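Local coordinates for ferripyochelin binding protein (Salmonella enterica subsp. enterica serovar Typhimurium, PDB 3R3R) that binds zinc on a left-handed beta-helix and may be a carbonic anhydrase-like enzyme, although it is named for ferripyochelin binding, at residues R138-Y143 against V150-P155; G41-V46 against N169-W174. All coordinates share one frame; numbering follows the deposited sequence.

Interaction 1 of 2, residues R138-Y143 against V150-P155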
ATOM      1  N   ARG A 138      -4.378  15.372   6.110  1.00 15.02           N
ATOM      2  CA  ARG A 138      -4.465  15.451   4.654  1.00 14.70           C
ATOM      3  C   ARG A 138      -3.144  15.987   4.107  1.00 15.33           C
ATOM      4  O   ARG A 138      -2.680  17.038   4.556  1.00 18.40           O
ATOM      5  CB  ARG A 138      -5.626  16.365   4.229  1.00 17.82           C
ATOM      6  CG  ARG A 138      -5.691  16.593   2.725  1.00 19.63           C
ATOM      7  CD  ARG A 138      -6.888  17.445   2.336  1.00 21.84           C
ATOM      8  NE  ARG A 138      -8.129  16.681   2.427  1.00 23.15           N
ATOM      9  CZ  ARG A 138      -8.604  15.888   1.468  1.00 23.92           C
ATOM     10  NH1 ARG A 138      -7.944  15.740   0.322  1.00 23.93           N
ATOM     11  NH2 ARG A 138      -9.739  15.228   1.661  1.00 25.88           N
ATOM     12  N   LEU A 139      -2.550  15.277   3.146  1.00 13.27           N
ATOM     13  CA  LEU A 139      -1.324  15.723   2.487  1.00 13.52           C
ATOM     14  C   LEU A 139      -1.669  16.206   1.087  1.00 14.06           C
ATOM     15  O   LEU A 139      -2.145  15.447   0.245  1.00 13.61           O
ATOM     16  CB  LEU A 139      -0.301  14.595   2.392  1.00 13.52           C
ATOM     17  CG  LEU A 139       0.128  13.992   3.732  1.00 16.65           C
ATOM     18  CD1 LEU A 139       1.433  13.233   3.592  1.00 15.83           C
ATOM     19  CD2 LEU A 139       0.249  15.050   4.815  1.00 19.32           C
ATOM     20  N   GLU A 140      -1.418  17.484   0.860  1.00 15.60           N
ATOM     21  CA  GLU A 140      -1.736  18.182  -0.374  1.00 16.74           C
ATOM     22  C   GLU A 140      -0.912  17.672  -1.563  1.00 14.10           C
ATOM     23  O   GLU A 140       0.307  17.493  -1.462  1.00 14.63           O
ATOM     24  CB  GLU A 140      -1.425  19.672  -0.120  1.00 21.51           C
ATOM     25  CG  GLU A 140      -1.700  20.636  -1.209  1.00 24.05           C
ATOM     26  CD  GLU A 140      -1.546  22.103  -0.770  1.00 24.13           C
ATOM     27  OE1 GLU A 140      -0.921  22.429   0.276  1.00 23.60           O
ATOM     28  OE2 GLU A 140      -2.045  22.946  -1.519  1.00 26.34           O
ATOM     29  N   SER A 141      -1.577  17.525  -2.705  1.00 13.35           N
ATOM     30  CA  SER A 141      -0.953  17.044  -3.930  1.00 13.25           C
ATOM     31  C   SER A 141       0.242  17.893  -4.368  1.00 13.51           C
ATOM     32  O   SER A 141       0.194  19.125  -4.296  1.00 14.10           O
ATOM     33  CB  SER A 141      -2.005  17.014  -5.042  1.00 15.68           C
ATOM     34  OG  SER A 141      -1.421  16.593  -6.250  1.00 15.05           O
ATOM     35  N   GLY A 142       1.315  17.238  -4.816  1.00 13.40           N
ATOM     36  CA  GLY A 142       2.414  17.932  -5.464  1.00 13.80           C
ATOM     37  C   GLY A 142       3.553  18.393  -4.577  1.00 13.65           C
ATOM     38  O   GLY A 142       4.390  19.177  -5.017  1.00 14.05           O
ATOM     39  N   TYR A 143       3.600  17.866  -3.356  1.00 12.96           N
ATOM     40  CA  TYR A 143       4.595  18.263  -2.363  1.00 13.36           C
ATOM     41  C   TYR A 143       5.362  17.081  -1.787  1.00 12.41           C
ATOM     42  O   TYR A 143       4.915  15.921  -1.845  1.00 12.87           O
ATOM     43  CB  TYR A 143       3.943  19.018  -1.195  1.00 14.10           C
ATOM     44  CG  TYR A 143       3.448  20.388  -1.577  1.00 14.97           C
ATOM     45  CD1 TYR A 143       2.231  20.550  -2.228  1.00 16.35           C
ATOM     46  CD2 TYR A 143       4.204  21.524  -1.309  1.00 17.01           C
ATOM     47  CE1 TYR A 143       1.784  21.809  -2.596  1.00 17.26           C
ATOM     48  CE2 TYR A 143       3.758  22.783  -1.668  1.00 17.49           C
ATOM     49  CZ  TYR A 143       2.556  22.918  -2.310  1.00 18.24           C
ATOM     50  OH  TYR A 143       2.127  24.179  -2.653  1.00 21.75           O
ATOM     51  N   VAL A 150       4.941  14.411   9.912  1.00 12.37           N
ATOM     52  CA  VAL A 150       5.425  15.066   8.703  1.00 13.16           C
ATOM     53  C   VAL A 150       5.165  16.561   8.689  1.00 14.09           C
ATOM     54  O   VAL A 150       4.165  17.041   9.218  1.00 16.07           O
ATOM     55  CB  VAL A 150       4.801  14.482   7.410  1.00 12.36           C
ATOM     56  CG1 VAL A 150       5.312  13.076   7.139  1.00 12.43           C
ATOM     57  CG2 VAL A 150       3.251  14.542   7.442  1.00 13.23           C
ATOM     58  N   LYS A 151       6.054  17.264   8.010  1.00 14.50           N
ATOM     59  CA  LYS A 151       5.886  18.665   7.662  1.00 16.84           C
ATOM     60  C   LYS A 151       5.918  18.744   6.143  1.00 15.61           C
ATOM     61  O   LYS A 151       6.590  17.985   5.508  1.00 14.74           O
ATOM     62  CB  LYS A 151       7.040  19.506   8.203  1.00 20.38           C
ATOM     63  CG  LYS A 151       7.173  19.481   9.706  1.00 24.35           C
ATOM     64  CD  LYS A 151       5.904  19.951  10.339  1.00 28.88           C
ATOM     65  CE  LYS A 151       6.091  20.312  11.832  1.00 32.72           C
ATOM     66  NZ  LYS A 151       5.998  19.176  12.790  1.00 33.64           N
ATOM     67  N   GLN A 152       5.174  19.690   5.582  1.00 15.63           N
ATOM     68  CA  GLN A 152       5.237  19.961   4.149  1.00 16.01           C
ATOM     69  C   GLN A 152       6.511  20.742   3.890  1.00 16.80           C
ATOM     70  O   GLN A 152       6.666  21.851   4.399  1.00 19.69           O
ATOM     71  CB  GLN A 152       4.032  20.791   3.718  1.00 16.84           C
ATOM     72  CG  GLN A 152       3.906  20.896   2.207  1.00 17.93           C
ATOM     73  CD  GLN A 152       2.789  21.815   1.779  1.00 18.81           C
ATOM     74  OE1 GLN A 152       1.697  21.375   1.404  1.00 20.70           O
ATOM     75  NE2 GLN A 152       3.054  23.103   1.834  1.00 18.70           N
ATOM     76  N   ILE A 153       7.425  20.183   3.103  1.00 16.12           N
ATOM     77  CA  ILE A 153       8.752  20.771   2.932  1.00 17.53           C
ATOM     78  C   ILE A 153       8.771  21.756   1.766  1.00 16.86           C
ATOM     79  O   ILE A 153       9.209  22.903   1.919  1.00 19.13           O
ATOM     80  CB  ILE A 153       9.824  19.667   2.707  1.00 17.37           C
ATOM     81  CG1 ILE A 153       9.770  18.625   3.826  1.00 19.20           C
ATOM     82  CG2 ILE A 153      11.226  20.261   2.599  1.00 19.26           C
ATOM     83  CD1 ILE A 153      10.007  19.207   5.186  1.00 20.11           C
ATOM     84  N   ARG A 154       8.277  21.319   0.607  1.00 16.30           N
ATOM     85  CA  ARG A 154       8.390  22.110  -0.616  1.00 16.44           C
ATOM     86  C   ARG A 154       7.656  21.382  -1.731  1.00 15.04           C
ATOM     87  O   ARG A 154       7.387  20.188  -1.616  1.00 14.73           O
ATOM     88  CB  ARG A 154       9.857  22.252  -1.010  1.00 18.70           C
ATOM     89  CG  ARG A 154      10.549  20.917  -1.249  1.00 18.48           C
ATOM     90  CD  ARG A 154      11.884  21.137  -1.927  1.00 20.29           C
ATOM     91  NE  ARG A 154      12.679  19.913  -2.001  1.00 21.14           N
ATOM     92  CZ  ARG A 154      12.472  18.916  -2.863  1.00 20.58           C
ATOM     93  NH1 ARG A 154      11.479  18.984  -3.736  1.00 20.15           N
ATOM     94  NH2 ARG A 154      13.259  17.846  -2.849  1.00 21.86           N
ATOM     95  N   PRO A 155       7.326  22.090  -2.823  1.00 15.65           N
ATOM     96  CA  PRO A 155       6.758  21.383  -3.976  1.00 15.46           C
ATOM     97  C   PRO A 155       7.765  20.394  -4.537  1.00 15.85           C
ATOM     98  O   PRO A 155       8.979  20.602  -4.446  1.00 16.74           O
ATOM     99  CB  PRO A 155       6.522  22.506  -4.994  1.00 16.30           C
ATOM    100  CG  PRO A 155       6.376  23.732  -4.151  1.00 18.55           C
ATOM    101  CD  PRO A 155       7.364  23.546  -3.033  1.00 17.61           C
TER
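Q152 lays its side-chain amide flat over one face of the Y143 ring. The two planes lie only 9° apart, and Q152 CD comes to 3.4 Å from Y143 CD2. Q152 reaches this place because its CG is anti to the backbone N (chi1 -170°) and the chain stays extended beyond it. Glutamine suits the spot: its CG lies close to Y143 CD2 and CG, and the flat, polar amide continues over the aromatic face while remaining near solvent. The carboxylate of E140 also approaches the amide, its plane turned somewhat from it. Further along, P155 CG packs against Y143 CE2 at 3.7 Å, so the tyrosine meets a second partner beside the amide.

This is the last corner of a left-handed beta-helix. Strand 138-139 ends one of its sheets, a type II turn from E140 to Y143 leads into strand 143-146 of the next, and 151-155 runs antiparallel to that strand as an edge piece. Y143 and P155 form a non-hydrogen-bonded pair with CA atoms 4.1 Å apart, a position where proline's lack of an amide hydrogen costs the pair nothing. Two weak CA-H...O contacts also link the backbones here: P155 CA to G142 O at 3.4 Å, and Y143 CA to R154 O at 3.5 Å. G142 takes the third place of the turn with a positive phi of 92°, where a side chain would collide with the preceding carbonyl oxygen.

On the interior side, L139 CD2 and V150 CG2 meet tip to tip, 4.0 Å apart, and both residues also rest on V133 of strand 132-133, on another side of the same coil. The side chain of R154 sets off away from 138-143, and its NH1 both bonds to P155 O and forms a salt bridge with E160 at the start of the C-terminal helix.

Interaction 2 of 2, residues G41-V46 against N169-W174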
ATOM      1  N   GLY A  41       2.239  -5.721  -7.273  1.00 11.81           N
ATOM      2  CA  GLY A  41       3.282  -6.597  -6.777  1.00 11.78           C
ATOM      3  C   GLY A  41       3.366  -6.532  -5.274  1.00 10.47           C
ATOM      4  O   GLY A  41       3.571  -5.450  -4.720  1.00 11.38           O
ATOM      5  N   ILE A  42       3.218  -7.689  -4.629  1.00 10.80           N
ATOM      6  CA  ILE A  42       3.357  -7.818  -3.176  1.00 11.02           C
ATOM      7  C   ILE A  42       4.659  -8.582  -2.935  1.00 10.83           C
ATOM      8  O   ILE A  42       4.796  -9.754  -3.304  1.00 11.77           O
ATOM      9  CB  ILE A  42       2.172  -8.582  -2.551  1.00 11.78           C
ATOM     10  CG1 ILE A  42       0.820  -8.025  -3.020  1.00 13.14           C
ATOM     11  CG2 ILE A  42       2.321  -8.644  -1.023  1.00 12.83           C
ATOM     12  CD1 ILE A  42       0.624  -6.564  -2.767  1.00 12.63           C
ATOM     13  N   TRP A  43       5.626  -7.879  -2.359  1.00 10.05           N
ATOM     14  CA  TRP A  43       6.997  -8.348  -2.232  1.00 10.20           C
ATOM     15  C   TRP A  43       7.162  -9.226  -0.969  1.00  9.85           C
ATOM     16  O   TRP A  43       6.193  -9.438  -0.241  1.00 10.25           O
ATOM     17  CB  TRP A  43       7.916  -7.103  -2.311  1.00 10.00           C
ATOM     18  CG  TRP A  43       7.845  -6.561  -3.711  1.00 10.10           C
ATOM     19  CD1 TRP A  43       6.870  -5.756  -4.256  1.00 11.00           C
ATOM     20  CD2 TRP A  43       8.722  -6.907  -4.788  1.00 10.78           C
ATOM     21  NE1 TRP A  43       7.117  -5.555  -5.602  1.00 11.41           N
ATOM     22  CE2 TRP A  43       8.246  -6.257  -5.949  1.00 10.81           C
ATOM     23  CE3 TRP A  43       9.878  -7.698  -4.878  1.00 11.20           C
ATOM     24  CZ2 TRP A  43       8.890  -6.373  -7.185  1.00 12.15           C
ATOM     25  CZ3 TRP A  43      10.510  -7.812  -6.104  1.00 12.74           C
ATOM     26  CH2 TRP A  43      10.011  -7.158  -7.240  1.00 12.04           C
ATOM     27  N   PRO A  44       8.371  -9.772  -0.724  1.00  9.62           N
ATOM     28  CA  PRO A  44       8.499 -10.719   0.395  1.00 10.32           C
ATOM     29  C   PRO A  44       8.176 -10.173   1.787  1.00  8.99           C
ATOM     30  O   PRO A  44       8.398  -8.993   2.107  1.00  9.35           O
ATOM     31  CB  PRO A  44       9.973 -11.147   0.328  1.00 11.27           C
ATOM     32  CG  PRO A  44      10.316 -11.021  -1.167  1.00 12.11           C
ATOM     33  CD  PRO A  44       9.563  -9.778  -1.597  1.00 10.76           C
ATOM     34  N   LEU A  45       7.683 -11.080   2.625  1.00  9.84           N
ATOM     35  CA  LEU A  45       7.422 -10.833   4.041  1.00 10.27           C
ATOM     36  C   LEU A  45       6.550  -9.598   4.255  1.00  9.19           C
ATOM     37  O   LEU A  45       6.832  -8.756   5.111  1.00 10.65           O
ATOM     38  CB  LEU A  45       8.732 -10.767   4.852  1.00 10.78           C
ATOM     39  CG  LEU A  45       9.579 -12.054   4.800  1.00 10.96           C
ATOM     40  CD1 LEU A  45      10.785 -11.951   5.724  1.00 12.27           C
ATOM     41  CD2 LEU A  45       8.769 -13.313   5.142  1.00 12.72           C
ATOM     42  N   VAL A  46       5.473  -9.512   3.482  1.00  9.43           N
ATOM     43  CA  VAL A  46       4.445  -8.492   3.668  1.00  9.56           C
ATOM     44  C   VAL A  46       3.219  -9.137   4.297  1.00  8.84           C
ATOM     45  O   VAL A  46       2.875 -10.267   3.958  1.00 10.15           O
ATOM     46  CB  VAL A  46       4.066  -7.888   2.292  1.00  9.06           C
ATOM     47  CG1 VAL A  46       2.816  -7.038   2.372  1.00 10.54           C
ATOM     48  CG2 VAL A  46       5.207  -7.054   1.748  1.00  9.97           C
ATOM     49  N   ASN A 169       6.575   2.307 -12.715  1.00 14.84           N
ATOM     50  CA  ASN A 169       6.911   1.594 -13.952  1.00 15.48           C
ATOM     51  C   ASN A 169       8.019   0.554 -13.722  1.00 14.48           C
ATOM     52  O   ASN A 169       7.933  -0.585 -14.200  1.00 14.60           O
ATOM     53  CB  ASN A 169       7.369   2.564 -15.046  1.00 16.98           C
ATOM     54  CG  ASN A 169       6.267   3.501 -15.535  1.00 18.19           C
ATOM     55  OD1 ASN A 169       5.088   3.350 -15.212  1.00 17.91           O
ATOM     56  ND2 ASN A 169       6.663   4.476 -16.335  1.00 19.85           N
ATOM     57  N   ASN A 170       9.066   0.958 -13.002  1.00 14.61           N
ATOM     58  CA  ASN A 170      10.174   0.062 -12.708  1.00 14.80           C
ATOM     59  C   ASN A 170       9.679  -1.155 -11.950  1.00 12.83           C
ATOM     60  O   ASN A 170      10.046  -2.287 -12.261  1.00 13.70           O
ATOM     61  CB  ASN A 170      11.253   0.762 -11.873  1.00 15.51           C
ATOM     62  CG  ASN A 170      12.035   1.783 -12.667  1.00 17.86           C
ATOM     63  OD1 ASN A 170      12.080   1.714 -13.893  1.00 19.55           O
ATOM     64  ND2 ASN A 170      12.670   2.727 -11.972  1.00 18.83           N
ATOM     65  N   TYR A 171       8.841  -0.919 -10.942  1.00 12.85           N
ATOM     66  CA  TYR A 171       8.359  -2.021 -10.116  1.00 12.96           C
ATOM     67  C   TYR A 171       7.417  -2.968 -10.862  1.00 13.43           C
ATOM     68  O   TYR A 171       7.395  -4.161 -10.574  1.00 13.57           O
ATOM     69  CB  TYR A 171       7.765  -1.529  -8.779  1.00 12.69           C
ATOM     70  CG  TYR A 171       8.776  -1.689  -7.660  1.00 12.72           C
ATOM     71  CD1 TYR A 171       8.887  -2.899  -6.982  1.00 13.75           C
ATOM     72  CD2 TYR A 171       9.658  -0.667  -7.325  1.00 13.34           C
ATOM     73  CE1 TYR A 171       9.835  -3.095  -5.992  1.00 13.67           C
ATOM     74  CE2 TYR A 171      10.625  -0.855  -6.328  1.00 13.69           C
ATOM     75  CZ  TYR A 171      10.695  -2.072  -5.669  1.00 13.96           C
ATOM     76  OH  TYR A 171      11.615  -2.294  -4.665  1.00 14.36           O
ATOM     77  N   VAL A 172       6.664  -2.468 -11.836  1.00 13.65           N
ATOM     78  CA  VAL A 172       5.889  -3.375 -12.680  1.00 15.45           C
ATOM     79  C   VAL A 172       6.846  -4.259 -13.502  1.00 14.71           C
ATOM     80  O   VAL A 172       6.674  -5.477 -13.589  1.00 15.90           O
ATOM     81  CB  VAL A 172       4.928  -2.605 -13.617  1.00 16.00           C
ATOM     82  CG1 VAL A 172       4.382  -3.528 -14.719  1.00 16.87           C
ATOM     83  CG2 VAL A 172       3.790  -1.996 -12.799  1.00 16.79           C
ATOM     84  N   LYS A 173       7.879  -3.656 -14.085  1.00 15.79           N
ATOM     85  CA  LYS A 173       8.869  -4.424 -14.834  0.50 16.29           C
ATOM     86  C   LYS A 173       9.531  -5.487 -13.948  1.00 15.55           C
ATOM     87  O   LYS A 173       9.689  -6.648 -14.357  1.00 16.88           O
ATOM     88  CB  LYS A 173       9.932  -3.498 -15.439  0.50 18.94           C
ATOM     89  CG  LYS A 173       9.412  -2.509 -16.478  0.50 23.18           C
ATOM     90  CD  LYS A 173      10.562  -1.729 -17.105  0.50 27.85           C
ATOM     91  CE  LYS A 173      10.052  -0.569 -17.943  0.50 30.95           C
ATOM     92  NZ  LYS A 173       9.380   0.444 -17.087  0.50 32.74           N
ATOM     93  N   TRP A 174       9.919  -5.094 -12.740  1.00 14.84           N
ATOM     94  CA  TRP A 174      10.623  -6.011 -11.864  1.00 15.14           C
ATOM     95  C   TRP A 174       9.719  -7.148 -11.405  1.00 14.22           C
ATOM     96  O   TRP A 174      10.147  -8.298 -11.393  1.00 15.53           O
ATOM     97  CB  TRP A 174      11.294  -5.264 -10.702  1.00 15.28           C
ATOM     98  CG  TRP A 174      12.370  -4.293 -11.189  1.00 14.72           C
ATOM     99  CD1 TRP A 174      13.151  -4.418 -12.319  1.00 15.93           C
ATOM    100  CD2 TRP A 174      12.731  -3.037 -10.601  1.00 14.15           C
ATOM    101  NE1 TRP A 174      13.969  -3.326 -12.445  1.00 16.14           N
ATOM    102  CE2 TRP A 174      13.735  -2.466 -11.404  1.00 14.50           C
ATOM    103  CE3 TRP A 174      12.309  -2.344  -9.464  1.00 16.23           C
ATOM    104  CZ2 TRP A 174      14.334  -1.249 -11.095  1.00 14.36           C
ATOM    105  CZ3 TRP A 174      12.896  -1.127  -9.172  1.00 17.26           C
ATOM    106  CH2 TRP A 174      13.890  -0.589  -9.988  1.00 16.19           C
TER
HETATM  107  O   HOH W   1       5.886  -4.671  -8.113  1.00 13.45           O
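With chi1 of -69°, W43 sets its CG anti to the carbonyl carbon and holds its indole out toward helix 158-182, while Y171 takes an unusual chi1 of -100° that swings its ring up to meet it. The outcome is an offset edge-to-face stack: the CD1-CE1 edge of Y171 is presented to one indole face, the planes are 87° apart and the ring centroids are 5.1 Å apart. Y171 CE1 lies 3.5 Å from W43 CE2, off-centre over the indole. The helix adds a second touch where W174 CB meets W43 CH2 at 4.1 Å, and the W174 ring in turn covers a face of Y171. Y178, one turn further along the helix, also meets W43 nearly at right angles. G41 lies across the indole plane from Y171, where a CB would crowd NE1. At the edge of the indole, W43 NE1 donates to a water at 2.9 Å, and this water donates to Y171 O, also at 2.9 Å. Tryptophan thus offers both a broad pi face for the tyrosine's ring hydrogens and one N-H, whose polarity the water bridge satisfies at this partly buried junction of helix and beta-helix.

Interactions 1 and 2 join the same mixed sheet to its C-terminal elements at two separate points: their centres are 25 Å apart and their nearest atoms about 17 Å, so they do not touch. The chain connects them directly, because edge strand 151-155 of interaction 1 is followed by helix 158-182, which runs back along the beta-helix to meet W43 in interaction 2. R138-Y143 against V150-P155 closes the last coil, whereas G41-V46 against N169-W174 fastens the returning helix to an early one. Both lie away from the zinc ion, bound by H70 and H99 at the ends of strands in another sheet.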